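Local coordinates for protein catalase (Bacillus pumilus, PDB 4QOL) that breaks down hydrogen peroxide to water and oxygen at a bound heme, and also shows peroxidase-like reactivity toward phenolic substrates, at residues Asp19-Arg24 with Asp36-Lys42; Tyr64-Val69 with Gly86-Phe92; Thr97-Pro101 with Ser149-Asp153; Ile187-Glu193 with Glu222-Leu227. All blocks are in the same frame, centred on the assembly; numbering follows the deposited sequence.

Contact 1: Asp19-Arg24 with Asp36-Lys42; sequences DNQNSR and DYHLIEK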
loop_
_atom_site.group_PDB
_atom_site.type_symbol
_atom_site.label_atom_id
_atom_site.label_comp_id
_atom_site.label_asym_id
_atom_site.label_seq_id
_atom_site.Cartn_x
_atom_site.Cartn_y
_atom_site.Cartn_z
ATOM N N ASP A 19 -18.728 26.746 0.592
ATOM C CA ASP A 19 -17.846 27.473 1.524
ATOM C C ASP A 19 -16.535 26.694 1.685
ATOM O O ASP A 19 -16.528 25.606 2.244
ATOM C CB ASP A 19 -18.572 27.559 2.865
ATOM C CG ASP A 19 -17.872 28.465 3.915
ATOM O OD1 ASP A 19 -16.695 28.792 3.825
ATOM O OD2 ASP A 19 -18.590 28.893 4.842
ATOM N N ASN A 20 -15.448 27.292 1.198
ATOM C CA ASN A 20 -14.158 26.711 1.327
ATOM C C ASN A 20 -13.353 27.297 2.480
ATOM O O ASN A 20 -12.136 27.088 2.496
ATOM C CB ASN A 20 -13.408 26.836 -0.000
ATOM C CG ASN A 20 -12.132 25.961 -0.070
ATOM O OD1 ASN A 20 -12.139 24.794 0.322
ATOM N ND2 ASN A 20 -11.067 26.539 -0.564
ATOM N N GLN A 21 -14.026 28.054 3.362
ATOM C CA GLN A 21 -13.374 28.732 4.497
ATOM C C GLN A 21 -13.687 28.148 5.842
ATOM O O GLN A 21 -12.814 28.108 6.732
ATOM C CB GLN A 21 -13.739 30.234 4.532
ATOM C CG GLN A 21 -13.723 30.935 3.179
ATOM C CD GLN A 21 -12.506 30.600 2.319
ATOM O OE1 GLN A 21 -11.350 30.588 2.813
ATOM N NE2 GLN A 21 -12.738 30.376 1.024
ATOM N N ASN A 22 -14.957 27.755 6.061
ATOM C CA ASN A 22 -15.405 27.362 7.408
ATOM C C ASN A 22 -15.823 25.912 7.409
ATOM O O ASN A 22 -16.625 25.480 6.545
ATOM C CB ASN A 22 -16.590 28.231 7.874
ATOM C CG ASN A 22 -16.282 29.715 7.795
ATOM O OD1 ASN A 22 -15.377 30.197 8.508
ATOM N ND2 ASN A 22 -16.877 30.393 6.823
ATOM N N SER A 23 -15.334 25.176 8.386
ATOM C CA SER A 23 -15.845 23.906 8.780
ATOM C C SER A 23 -17.275 24.033 9.288
ATOM O O SER A 23 -17.736 25.093 9.678
ATOM C CB SER A 23 -15.012 23.305 9.930
ATOM O OG SER A 23 -13.675 23.096 9.557
ATOM N N ARG A 24 -17.980 22.905 9.259
ATOM C CA ARG A 24 -19.337 22.879 9.759
ATOM C C ARG A 24 -19.391 22.567 11.252
ATOM O O ARG A 24 -18.849 21.544 11.706
ATOM C CB ARG A 24 -20.104 21.834 8.920
ATOM C CG ARG A 24 -21.560 21.891 9.036
ATOM C CD ARG A 24 -22.175 20.834 8.126
ATOM N NE ARG A 24 -23.567 21.181 7.879
ATOM C CZ ARG A 24 -24.470 20.323 7.443
ATOM N NH1 ARG A 24 -24.140 19.022 7.297
ATOM N NH2 ARG A 24 -25.687 20.758 7.218
ATOM N N ASP A 36 -19.389 16.700 7.224
ATOM C CA ASP A 36 -18.750 17.781 6.469
ATOM C C ASP A 36 -17.905 17.085 5.433
ATOM O O ASP A 36 -16.689 16.890 5.624
ATOM C CB ASP A 36 -17.873 18.643 7.392
ATOM C CG ASP A 36 -17.328 19.903 6.692
ATOM O OD1 ASP A 36 -17.364 19.956 5.450
ATOM O OD2 ASP A 36 -16.959 20.853 7.421
ATOM N N TYR A 37 -18.547 16.630 4.375
ATOM C CA TYR A 37 -17.849 15.817 3.400
ATOM C C TYR A 37 -16.672 16.583 2.775
ATOM O O TYR A 37 -15.617 16.008 2.516
ATOM C CB TYR A 37 -18.817 15.375 2.281
ATOM C CG TYR A 37 -18.117 14.594 1.171
ATOM C CD1 TYR A 37 -17.883 13.223 1.322
ATOM C CD2 TYR A 37 -17.660 15.217 -0.022
ATOM C CE1 TYR A 37 -17.270 12.491 0.320
ATOM C CE2 TYR A 37 -17.016 14.482 -0.998
ATOM C CZ TYR A 37 -16.832 13.110 -0.840
ATOM O OH TYR A 37 -16.151 12.389 -1.790
ATOM N N HIS A 38 -16.880 17.860 2.462
ATOM C CA HIS A 38 -15.809 18.642 1.882
ATOM C C HIS A 38 -14.562 18.690 2.772
ATOM O O HIS A 38 -13.439 18.503 2.294
ATOM C CB HIS A 38 -16.281 20.075 1.562
ATOM C CG HIS A 38 -15.201 20.988 1.016
ATOM N ND1 HIS A 38 -14.315 20.614 0.029
ATOM C CD2 HIS A 38 -14.916 22.279 1.272
ATOM C CE1 HIS A 38 -13.523 21.628 -0.283
ATOM N NE2 HIS A 38 -13.821 22.629 0.499
ATOM N N LEU A 39 -14.743 18.961 4.047
ATOM C CA LEU A 39 -13.626 19.006 5.006
ATOM C C LEU A 39 -12.895 17.647 5.006
ATOM O O LEU A 39 -11.666 17.592 4.865
ATOM C CB LEU A 39 -14.067 19.316 6.448
ATOM C CG LEU A 39 -13.040 19.266 7.575
ATOM C CD1 LEU A 39 -12.042 20.435 7.434
ATOM C CD2 LEU A 39 -13.643 19.332 9.002
ATOM N N ILE A 40 -13.664 16.572 5.170
ATOM C CA ILE A 40 -13.051 15.286 5.349
ATOM C C ILE A 40 -12.382 14.859 4.024
ATOM O O ILE A 40 -11.233 14.339 4.017
ATOM C CB ILE A 40 -14.036 14.236 5.867
ATOM C CG1 ILE A 40 -14.589 14.617 7.228
ATOM C CG2 ILE A 40 -13.375 12.871 5.931
ATOM C CD1 ILE A 40 -13.522 14.850 8.263
ATOM N N GLU A 41 -13.013 15.119 2.865
ATOM C CA GLU A 41 -12.410 14.666 1.600
ATOM C C GLU A 41 -11.085 15.414 1.363
ATOM O O GLU A 41 -10.099 14.841 0.890
ATOM C CB GLU A 41 -13.376 14.924 0.429
ATOM C CG GLU A 41 -12.887 14.454 -0.967
ATOM C CD GLU A 41 -13.778 14.954 -2.125
ATOM O OE1 GLU A 41 -13.607 16.099 -2.527
ATOM O OE2 GLU A 41 -14.432 14.126 -2.726
ATOM N N LYS A 42 -11.095 16.726 1.620
ATOM C CA LYS A 42 -9.979 17.612 1.377
ATOM C C LYS A 42 -8.819 17.276 2.334
ATOM O O LYS A 42 -7.702 17.082 1.874
ATOM C CB LYS A 42 -10.455 19.070 1.492
ATOM C CG LYS A 42 -9.394 20.100 1.191
ATOM C CD LYS A 42 -9.983 21.489 1.509
ATOM C CE LYS A 42 -9.056 22.650 1.239
ATOM N NZ LYS A 42 -9.687 23.955 1.616
#

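Contact 2: Tyr64-Val69 with Gly86-Phe92; sequences YGVFEV and GKQTDVF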
loop_
_atom_site.group_PDB
_atom_site.type_symbol
_atom_site.label_atom_id
_atom_site.label_comp_id
_atom_site.label_asym_id
_atom_site.label_seq_id
_atom_site.Cartn_x
_atom_site.Cartn_y
_atom_site.Cartn_z
ATOM N N TYR A 64 12.154 17.713 -20.231
ATOM C CA TYR A 64 11.982 17.020 -21.551
ATOM C C TYR A 64 12.840 17.639 -22.629
ATOM O O TYR A 64 13.276 18.779 -22.534
ATOM C CB TYR A 64 10.522 17.165 -21.976
ATOM C CG TYR A 64 9.552 16.486 -21.078
ATOM C CD1 TYR A 64 9.000 17.171 -20.019
ATOM C CD2 TYR A 64 9.091 15.211 -21.349
ATOM C CE1 TYR A 64 8.048 16.561 -19.185
ATOM C CE2 TYR A 64 8.128 14.594 -20.554
ATOM C CZ TYR A 64 7.644 15.291 -19.437
ATOM O OH TYR A 64 6.661 14.674 -18.649
ATOM N N GLY A 65 13.073 16.855 -23.680
ATOM C CA GLY A 65 13.800 17.352 -24.784
ATOM C C GLY A 65 13.740 16.445 -25.982
ATOM O O GLY A 65 12.810 15.669 -26.153
ATOM N N VAL A 66 14.718 16.607 -26.842
ATOM C CA VAL A 66 14.814 15.857 -28.103
ATOM C C VAL A 66 16.234 15.353 -28.315
ATOM O O VAL A 66 17.194 16.041 -28.018
ATOM C CB VAL A 66 14.369 16.720 -29.326
ATOM C CG1 VAL A 66 14.526 15.960 -30.617
ATOM C CG2 VAL A 66 12.915 17.136 -29.163
ATOM N N PHE A 67 16.346 14.118 -28.766
ATOM C CA PHE A 67 17.575 13.577 -29.264
ATOM C C PHE A 67 17.575 13.447 -30.794
ATOM O O PHE A 67 16.644 12.950 -31.350
ATOM C CB PHE A 67 17.831 12.177 -28.672
ATOM C CG PHE A 67 19.102 11.561 -29.194
ATOM C CD1 PHE A 67 20.320 11.910 -28.636
ATOM C CD2 PHE A 67 19.075 10.610 -30.198
ATOM C CE1 PHE A 67 21.496 11.377 -29.089
ATOM C CE2 PHE A 67 20.264 10.061 -30.655
ATOM C CZ PHE A 67 21.468 10.467 -30.124
ATOM N N GLU A 68 18.609 13.976 -31.429
ATOM C CA GLU A 68 18.762 13.905 -32.890
ATOM C C GLU A 68 20.021 13.165 -33.286
ATOM O O GLU A 68 21.111 13.535 -32.880
ATOM C CB GLU A 68 18.804 15.324 -33.497
ATOM C CG GLU A 68 18.836 15.295 -35.026
ATOM C CD GLU A 68 18.588 16.646 -35.640
ATOM O OE1 GLU A 68 18.130 17.562 -34.933
ATOM O OE2 GLU A 68 18.862 16.794 -36.832
ATOM N N VAL A 69 19.863 12.203 -34.179
ATOM C CA VAL A 69 20.959 11.441 -34.705
ATOM C C VAL A 69 21.738 12.299 -35.695
ATOM O O VAL A 69 21.144 12.898 -36.628
ATOM C CB VAL A 69 20.480 10.172 -35.430
ATOM C CG1 VAL A 69 21.632 9.408 -36.101
ATOM C CG2 VAL A 69 19.755 9.261 -34.426
ATOM N N GLY A 86 19.503 12.511 -38.805
ATOM C CA GLY A 86 18.387 13.446 -38.695
ATOM C C GLY A 86 17.216 12.932 -37.881
ATOM O O GLY A 86 16.337 13.726 -37.521
ATOM N N LYS A 87 17.183 11.651 -37.572
ATOM C CA LYS A 87 16.058 11.104 -36.855
ATOM C C LYS A 87 15.972 11.677 -35.425
ATOM O O LYS A 87 16.955 11.652 -34.705
ATOM C CB LYS A 87 16.152 9.579 -36.782
ATOM C CG LYS A 87 14.885 8.971 -36.196
ATOM C CD LYS A 87 14.933 7.459 -36.345
ATOM C CE LYS A 87 13.576 6.866 -36.600
ATOM N NZ LYS A 87 13.795 5.509 -37.203
ATOM N N GLN A 88 14.802 12.184 -35.068
ATOM C CA GLN A 88 14.561 12.806 -33.779
ATOM C C GLN A 88 13.654 11.905 -32.925
ATOM O O GLN A 88 12.629 11.424 -33.378
ATOM C CB GLN A 88 13.923 14.180 -33.950
ATOM C CG GLN A 88 14.807 15.134 -34.704
ATOM C CD GLN A 88 14.166 16.491 -34.974
ATOM O OE1 GLN A 88 13.088 16.790 -34.480
ATOM N NE2 GLN A 88 14.863 17.348 -35.710
ATOM N N THR A 89 14.034 11.772 -31.665
ATOM C CA THR A 89 13.269 11.018 -30.676
ATOM C C THR A 89 13.088 11.925 -29.466
ATOM O O THR A 89 14.060 12.518 -28.968
ATOM C CB THR A 89 14.041 9.792 -30.269
ATOM O OG1 THR A 89 14.251 9.001 -31.442
ATOM C CG2 THR A 89 13.308 8.948 -29.213
ATOM N N ASP A 90 11.850 11.985 -28.954
ATOM C CA ASP A 90 11.592 12.685 -27.732
ATOM C C ASP A 90 12.292 12.000 -26.524
ATOM O O ASP A 90 12.338 10.772 -26.469
ATOM C CB ASP A 90 10.057 12.787 -27.467
ATOM C CG ASP A 90 9.370 13.788 -28.351
ATOM O OD1 ASP A 90 10.048 14.564 -29.067
ATOM O OD2 ASP A 90 8.125 13.833 -28.318
ATOM N N VAL A 91 12.697 12.813 -25.507
ATOM C CA VAL A 91 13.274 12.272 -24.276
ATOM C C VAL A 91 12.655 12.952 -23.058
ATOM O O VAL A 91 12.141 14.055 -23.136
ATOM C CB VAL A 91 14.823 12.398 -24.155
ATOM C CG1 VAL A 91 15.533 11.606 -25.252
ATOM C CG2 VAL A 91 15.316 13.846 -24.209
ATOM N N PHE A 92 12.676 12.216 -21.966
ATOM C CA PHE A 92 12.606 12.751 -20.624
ATOM C C PHE A 92 13.843 12.389 -19.862
ATOM O O PHE A 92 14.256 11.229 -19.901
ATOM C CB PHE A 92 11.342 12.241 -19.867
ATOM C CG PHE A 92 11.222 12.812 -18.480
ATOM C CD1 PHE A 92 10.852 14.125 -18.304
ATOM C CD2 PHE A 92 11.509 12.031 -17.386
ATOM C CE1 PHE A 92 10.812 14.690 -17.001
ATOM C CE2 PHE A 92 11.450 12.582 -16.102
ATOM C CZ PHE A 92 11.068 13.870 -15.912
#

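Contact 3: Thr97-Pro101 with Ser149-Asp153; sequences TVIHP and SLKPD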
loop_
_atom_site.group_PDB
_atom_site.type_symbol
_atom_site.label_atom_id
_atom_site.label_comp_id
_atom_site.label_asym_id
_atom_site.label_seq_id
_atom_site.Cartn_x
_atom_site.Cartn_y
_atom_site.Cartn_z
ATOM N N THR A 97 21.213 13.777 -7.209
ATOM C CA THR A 97 22.263 13.251 -6.343
ATOM C C THR A 97 21.982 11.829 -5.994
ATOM O O THR A 97 21.126 11.195 -6.642
ATOM C CB THR A 97 22.409 14.147 -5.055
ATOM O OG1 THR A 97 21.226 14.101 -4.290
ATOM C CG2 THR A 97 22.723 15.656 -5.439
ATOM N N VAL A 98 22.658 11.245 -5.019
ATOM C CA VAL A 98 22.522 9.828 -4.722
ATOM C C VAL A 98 22.029 9.475 -3.328
ATOM O O VAL A 98 21.031 8.764 -3.191
ATOM C CB VAL A 98 23.823 9.025 -4.997
ATOM C CG1 VAL A 98 23.591 7.531 -4.648
ATOM C CG2 VAL A 98 24.248 9.230 -6.423
ATOM N N ILE A 99 22.716 9.935 -2.291
ATOM C CA ILE A 99 22.610 9.329 -0.981
ATOM C C ILE A 99 21.521 9.981 -0.118
ATOM O O ILE A 99 20.771 9.290 0.531
ATOM C CB ILE A 99 23.958 9.318 -0.274
ATOM C CG1 ILE A 99 24.862 8.277 -0.961
ATOM C CG2 ILE A 99 23.841 9.044 1.235
ATOM C CD1 ILE A 99 24.415 6.801 -0.898
ATOM N N HIS A 100 21.458 11.285 -0.099
ATOM C CA HIS A 100 20.635 11.922 0.948
ATOM C C HIS A 100 19.185 12.058 0.444
ATOM O O HIS A 100 18.909 11.848 -0.728
ATOM C CB HIS A 100 21.213 13.240 1.438
ATOM C CG HIS A 100 22.451 13.075 2.263
ATOM N ND1 HIS A 100 22.441 12.936 3.632
ATOM C CD2 HIS A 100 23.733 12.893 1.870
ATOM C CE1 HIS A 100 23.684 12.808 4.061
ATOM N NE2 HIS A 100 24.485 12.758 3.020
ATOM N N PRO A 101 18.206 12.318 1.352
ATOM C CA PRO A 101 16.793 12.293 0.975
ATOM C C PRO A 101 16.351 13.451 0.087
ATOM O O PRO A 101 17.144 14.342 -0.255
ATOM C CB PRO A 101 16.048 12.350 2.344
ATOM C CG PRO A 101 17.020 11.832 3.325
ATOM C CD PRO A 101 18.348 12.295 2.831
ATOM N N SER A 149 26.303 1.698 3.955
ATOM C CA SER A 149 27.537 2.311 4.546
ATOM C C SER A 149 27.618 3.797 4.284
ATOM O O SER A 149 28.086 4.545 5.125
ATOM C CB SER A 149 28.792 1.577 4.034
ATOM O OG SER A 149 29.182 2.052 2.767
ATOM N N LEU A 150 27.061 4.256 3.162
ATOM C CA LEU A 150 27.130 5.653 2.697
ATOM C C LEU A 150 26.026 6.497 3.272
ATOM O O LEU A 150 26.187 7.695 3.556
ATOM C CB LEU A 150 27.045 5.742 1.194
ATOM C CG LEU A 150 28.344 5.321 0.474
ATOM C CD1 LEU A 150 28.022 4.890 -0.985
ATOM C CD2 LEU A 150 29.348 6.444 0.457
ATOM N N LYS A 151 24.881 5.862 3.478
ATOM C CA LYS A 151 23.709 6.510 4.003
ATOM C C LYS A 151 23.938 6.948 5.421
ATOM O O LYS A 151 24.740 6.380 6.192
ATOM C CB LYS A 151 22.481 5.576 3.994
ATOM C CG LYS A 151 21.817 5.332 2.598
ATOM C CD LYS A 151 20.799 6.351 2.262
ATOM C CE LYS A 151 20.213 6.218 0.875
ATOM N NZ LYS A 151 19.041 7.153 0.715
ATOM N N PRO A 152 23.176 7.966 5.852
ATOM C CA PRO A 152 23.173 8.307 7.258
ATOM C C PRO A 152 23.137 7.081 8.187
ATOM O O PRO A 152 22.392 6.148 7.947
ATOM C CB PRO A 152 21.925 9.209 7.383
ATOM C CG PRO A 152 21.942 9.950 6.050
ATOM C CD PRO A 152 22.329 8.857 5.058
ATOM N N ASP A 153 23.948 7.144 9.256
ATOM C CA ASP A 153 24.005 6.111 10.286
ATOM C C ASP A 153 22.584 5.809 10.743
ATOM O O ASP A 153 21.767 6.757 10.950
ATOM C CB ASP A 153 24.957 6.584 11.387
ATOM C CG ASP A 153 25.051 5.676 12.579
ATOM O OD1 ASP A 153 24.040 5.466 13.246
ATOM O OD2 ASP A 153 26.175 5.287 12.997
HETATM O O HOH W 1 18.588 9.120 -1.903
#

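Contact 4: Ile187-Glu193 with Glu222-Leu227; sequences IPANYAE and EGIRNL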
loop_
_atom_site.group_PDB
_atom_site.type_symbol
_atom_site.label_atom_id
_atom_site.label_comp_id
_atom_site.label_asym_id
_atom_site.label_seq_id
_atom_site.Cartn_x
_atom_site.Cartn_y
_atom_site.Cartn_z
ATOM N N ILE A 187 31.666 17.085 -6.884
ATOM C CA ILE A 187 30.673 18.115 -6.749
ATOM C C ILE A 187 30.566 18.918 -8.042
ATOM O O ILE A 187 31.162 19.995 -8.174
ATOM C CB ILE A 187 30.944 19.081 -5.578
ATOM C CG1 ILE A 187 31.401 18.325 -4.329
ATOM C CG2 ILE A 187 29.669 19.899 -5.313
ATOM C CD1 ILE A 187 31.716 19.195 -3.143
ATOM N N PRO A 188 29.810 18.422 -9.030
ATOM C CA PRO A 188 29.495 19.229 -10.184
ATOM C C PRO A 188 28.896 20.597 -9.848
ATOM O O PRO A 188 28.179 20.713 -8.885
ATOM C CB PRO A 188 28.495 18.349 -10.995
ATOM C CG PRO A 188 28.839 16.948 -10.546
ATOM C CD PRO A 188 29.139 17.117 -9.054
ATOM N N ALA A 189 29.171 21.619 -10.697
ATOM C CA ALA A 189 28.671 22.943 -10.393
ATOM C C ALA A 189 27.150 22.994 -10.452
ATOM O O ALA A 189 26.495 23.833 -9.741
ATOM C CB ALA A 189 29.278 23.974 -11.322
ATOM N N ASN A 190 26.603 22.202 -11.364
ATOM C CA ASN A 190 25.174 22.075 -11.550
ATOM C C ASN A 190 24.939 20.866 -12.535
ATOM O O ASN A 190 25.868 20.170 -12.864
ATOM C CB ASN A 190 24.597 23.399 -12.099
ATOM C CG ASN A 190 25.271 23.834 -13.379
ATOM O OD1 ASN A 190 25.245 23.110 -14.378
ATOM N ND2 ASN A 190 25.882 25.053 -13.386
ATOM N N TYR A 191 23.698 20.610 -12.908
ATOM C CA TYR A 191 23.407 19.459 -13.736
ATOM C C TYR A 191 23.731 19.675 -15.213
ATOM O O TYR A 191 23.900 18.720 -15.931
ATOM C CB TYR A 191 21.921 19.078 -13.602
ATOM C CG TYR A 191 21.461 18.623 -12.233
ATOM C CD1 TYR A 191 22.194 17.696 -11.492
ATOM C CD2 TYR A 191 20.284 19.115 -11.682
ATOM C CE1 TYR A 191 21.747 17.251 -10.250
ATOM C CE2 TYR A 191 19.820 18.700 -10.464
ATOM C CZ TYR A 191 20.557 17.776 -9.715
ATOM O OH TYR A 191 20.093 17.380 -8.495
ATOM N N ALA A 192 23.846 20.941 -15.654
ATOM C CA ALA A 192 24.121 21.249 -17.082
ATOM C C ALA A 192 25.605 21.153 -17.427
ATOM O O ALA A 192 25.991 20.663 -18.481
ATOM C CB ALA A 192 23.614 22.641 -17.432
ATOM N N GLU A 193 26.458 21.529 -16.491
ATOM C CA GLU A 193 27.922 21.586 -16.757
ATOM C C GLU A 193 28.591 20.335 -16.208
ATOM O O GLU A 193 29.448 20.371 -15.314
ATOM C CB GLU A 193 28.493 22.864 -16.114
ATOM C CG GLU A 193 27.957 24.151 -16.735
ATOM C CD GLU A 193 28.499 25.404 -16.063
ATOM O OE1 GLU A 193 27.755 26.078 -15.301
ATOM O OE2 GLU A 193 29.668 25.724 -16.303
ATOM N N GLU A 222 27.693 22.791 -22.467
ATOM C CA GLU A 222 28.074 23.837 -21.511
ATOM C C GLU A 222 29.456 23.616 -20.826
ATOM O O GLU A 222 29.870 24.469 -20.047
ATOM C CB GLU A 222 26.989 24.023 -20.437
ATOM C CG GLU A 222 25.615 24.402 -20.986
ATOM C CD GLU A 222 25.548 25.781 -21.600
ATOM O OE1 GLU A 222 26.394 26.620 -21.285
ATOM O OE2 GLU A 222 24.650 26.028 -22.416
ATOM N N GLY A 223 30.158 22.535 -21.159
ATOM C CA GLY A 223 31.462 22.214 -20.584
ATOM C C GLY A 223 31.281 21.541 -19.272
ATOM O O GLY A 223 30.216 21.681 -18.671
ATOM N N ILE A 224 32.313 20.851 -18.788
ATOM C CA ILE A 224 32.327 20.305 -17.453
ATOM C C ILE A 224 32.851 21.337 -16.455
ATOM O O ILE A 224 33.946 21.884 -16.645
ATOM C CB ILE A 224 33.205 19.042 -17.401
ATOM C CG1 ILE A 224 32.528 17.938 -18.203
ATOM C CG2 ILE A 224 33.505 18.621 -15.947
ATOM C CD1 ILE A 224 33.414 16.775 -18.581
ATOM N N ARG A 225 32.105 21.625 -15.398
ATOM C CA ARG A 225 32.592 22.500 -14.313
ATOM C C ARG A 225 32.244 22.005 -12.962
ATOM O O ARG A 225 31.147 21.463 -12.772
ATOM C CB ARG A 225 32.011 23.911 -14.441
ATOM C CG ARG A 225 32.656 24.911 -13.527
ATOM C CD ARG A 225 32.279 26.343 -13.901
ATOM N NE ARG A 225 30.843 26.616 -13.860
ATOM C CZ ARG A 225 30.153 27.050 -12.797
ATOM N NH1 ARG A 225 30.719 27.242 -11.609
ATOM N NH2 ARG A 225 28.851 27.233 -12.902
ATOM N N ASN A 226 33.183 22.100 -12.032
ATOM C CA ASN A 226 33.122 21.464 -10.754
ATOM C C ASN A 226 33.252 22.529 -9.635
ATOM O O ASN A 226 33.656 23.676 -9.878
ATOM C CB ASN A 226 34.212 20.427 -10.575
ATOM C CG ASN A 226 34.211 19.372 -11.652
ATOM O OD1 ASN A 226 35.269 19.052 -12.250
ATOM N ND2 ASN A 226 33.042 18.916 -11.990
ATOM N N LEU A 227 32.946 22.111 -8.411
ATOM C CA LEU A 227 33.098 22.952 -7.223
ATOM C C LEU A 227 34.109 22.379 -6.252
ATOM O O LEU A 227 34.077 21.179 -5.922
ATOM C CB LEU A 227 31.772 23.138 -6.450
ATOM C CG LEU A 227 30.565 23.577 -7.279
ATOM C CD1 LEU A 227 29.287 23.593 -6.463
ATOM C CD2 LEU A 227 30.802 24.937 -7.903
HETATM O O HOH W 2 25.430 21.017 -21.249
HETATM O O HOH W 3 31.433 24.864 -17.926
#

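Contact 1: Asp19-Arg24 with Asp36-Lys42
Asn20 meets His38 and Lys42 with a single oxygen where the 19-24 loop lies against helix 37-46, in the N-terminal arm of the catalase fold. His38 NE2 gives Asn20 OD1 a bond of 2.7 Å, with the oxygen at the imidazole edge. Lys42 NZ adds a second bond to Asn20 OD1 at 2.9 Å. The Asn20 side chain crosses those of His38 and Lys42 at about a right angle, with the amide 44° from the imidazole plane, and the two donors fix its rotation. Lys42 reaches this spot on an extended chain, CG anti to the backbone N (chi1 -177°). Its ammonium also pairs with Asp145 of the second subunit.

The helix start is tight too. Asp36 is the N-cap, and its OD1 accepts from Leu39 N at 3.1 Å. Asp36 OD2 takes Arg24 N at 2.9 Å, from above the carboxylate plane. Ser23 OG, 3.8 Å from Leu39 CD1, is hydrogen-bonded to Asp139 of the second subunit, and Arg413 of that subunit pairs with the Asp36 carboxylate.

The far side is loose only toward the helix. Gln21 and Asn22, partly exposed, point away from it, but Gln21 is bonded to Lys142 of the second subunit and Glu385 of the third. Asp19 OD1 accepts from Gln21 N at 2.8 Å in an Asx turn, and Asp19 OD2 uses its syn lone pair for Asn22 ND2 at 3.0 Å.

Contact 2: Tyr64-Val69 with Gly86-Phe92
Phe92 turns its edge to the face of Tyr64 in a T-shaped stack. The planes stand 56° apart and the ring centroids are 4.7 Å apart. Phe92 holds CG anti to its backbone N (chi1 -178°), which sends its CD1 over the centre of the tyrosine ring, 3.6 Å from Tyr64 CE2. The tyrosine is fixed further by a hydrogen bond from its hydroxyl group to Glu310 and a cation-pi contact with Arg302.

On the same side of the sheet, Val66 CG1 rests 3.8 Å from Gln88 CB, in a diagonal contact. Glu68 and Gln88 then lie side by side and point the same way. Their carboxylate and amide planes are 44° apart, and the bond between Gln88 NE2 and Glu68 OE1 is weak. Asp90, near Val66, is tied to Tyr361.

The opposite side carries Phe67, Thr89 and Val91. Gly65 has no side chain here, and Val91 CG2 packs close on its backbone, 3.5 Å from Gly65 C. Phe67 and Val91 both go on to touch Met298 of strand 293-302.

The backbone pairs in antiparallel register. Gly65 with Val91 and Phe67 with Thr89 are the hydrogen-bonded pairs, and the bond from Phe67 N to Thr89 O, at 2.8 Å, is nearly straight. Beyond them Val69 N bonds to Lys87 O, and Val69 O accepts from Gly86 N. Strands 60-69 and 88-96 are adjacent in the antiparallel beta-barrel typical of heme catalases.

Contact 3: Thr97-Pro101 with Ser149-Asp153
The His100 ring meets Pro152 CG obliquely. The ring also carries Ile99 CG2 over one face, 3.9 Å above its plane and offset toward the rim. Phe240 of the second subunit packs against it edge-to-face. This is where the loop after barrel strand 88-96 of the catalase fold meets the C-terminal end of helix 143-150.

Ile99 is the main apolar residue of the contact. Ile99 CD1 comes within 3.5 Å of Leu150 CB, the side chains crossing at about a right angle. Ile99 CG2 lies 4.1 Å from Pro152 CD. Leu150 in turn packs on Tyr164 and Met168 of helix 161-169, and Asp110 accepts from the Ile99 backbone N.

Lys151 is the first residue to leave the helix. Its chain bends between CB and CG (chi2 -87°) and then runs extended past Ile99. The ammonium bonds to Ile99 O and Val55 O, and these carbonyls probably offset its charge and that of nearby Arg50 of the second subunit. A methionine in its place would probably leave both oxygens without their charged donor and remove this polar tie between loop and helix end. A water molecule bonds to Val98 O at 2.8 Å and to His100 O at 3.0 Å, and weakly to Lys151 NZ. The direct bond from Lys151 NZ to Ile99 O measures 2.8 Å, with the nitrogen tilted 22° from the carbonyl plane.

Contact 4: Ile187-Glu193 with Glu222-Leu227
Ile187-Ala189 and Arg225-Leu227 are joined by a single backbone bridge at Pro188 and Asn226, with Leu227 N bonded to Ile187 O at 2.8 Å and Ala189 N to Arg225 O at 2.9 Å. Arg225 N donates to Glu193 O.

Arg225 grips Glu193 side-on in a salt bridge. Arg225 NE bonds to Glu193 OE2 at 2.9 Å, and Arg225 NH2 bonds to Glu193 OE1 at 2.9 Å. A bend at chi3 (59°) brings this edge round, although the two planes stay 48° apart. Asn190 ND2 also reaches Glu193 OE1, on its anti side, while Arg225 NH2 uses the syn side. Ala189 CB sits over the centre of the guanidinium, 3.4 Å above its plane. An alanine in place of Glu193 would probably leave Arg225 without its countercharge and its head group free to swing off Ala189. A water links Glu193 OE2 to Glu222 O.

Leu227 CD1 and CD2 cover Ile187 CG2 and Ala189 CB, each pair 3.9 Å apart. Around the contact, Ile187 and Leu227 pack on helix 229-236, while Asn190 and Ala192 lean on helix 242-253. The contact thus joins the loop after helix 175-181 to the one leaving strand 211-220.

Overall arrangement
Contacts 1 and 3 are buried, while contacts 2 and 4 are partly buried. Contact 1, in the arm, is peripheral in its own chain, with its centre about 40 Å or more from the others. Neighbouring subunits largely cover it and meet many of its charges. Contact 2 pairs barrel strands, so backbone bonds dominate. Strand 88-96 leads directly into the loop of contact 3, nearer the chain's core, where apolar packing lies beside one lysine bonded to backbone carbonyls. Contact 3 also meets the second and fourth subunits; no other chain touches contacts 2 and 4. Contact 4 joins two loops by backbone bonds and a salt bridge. It touches contact 3, with Thr97 N and Tyr191 OH 4.0 Å apart.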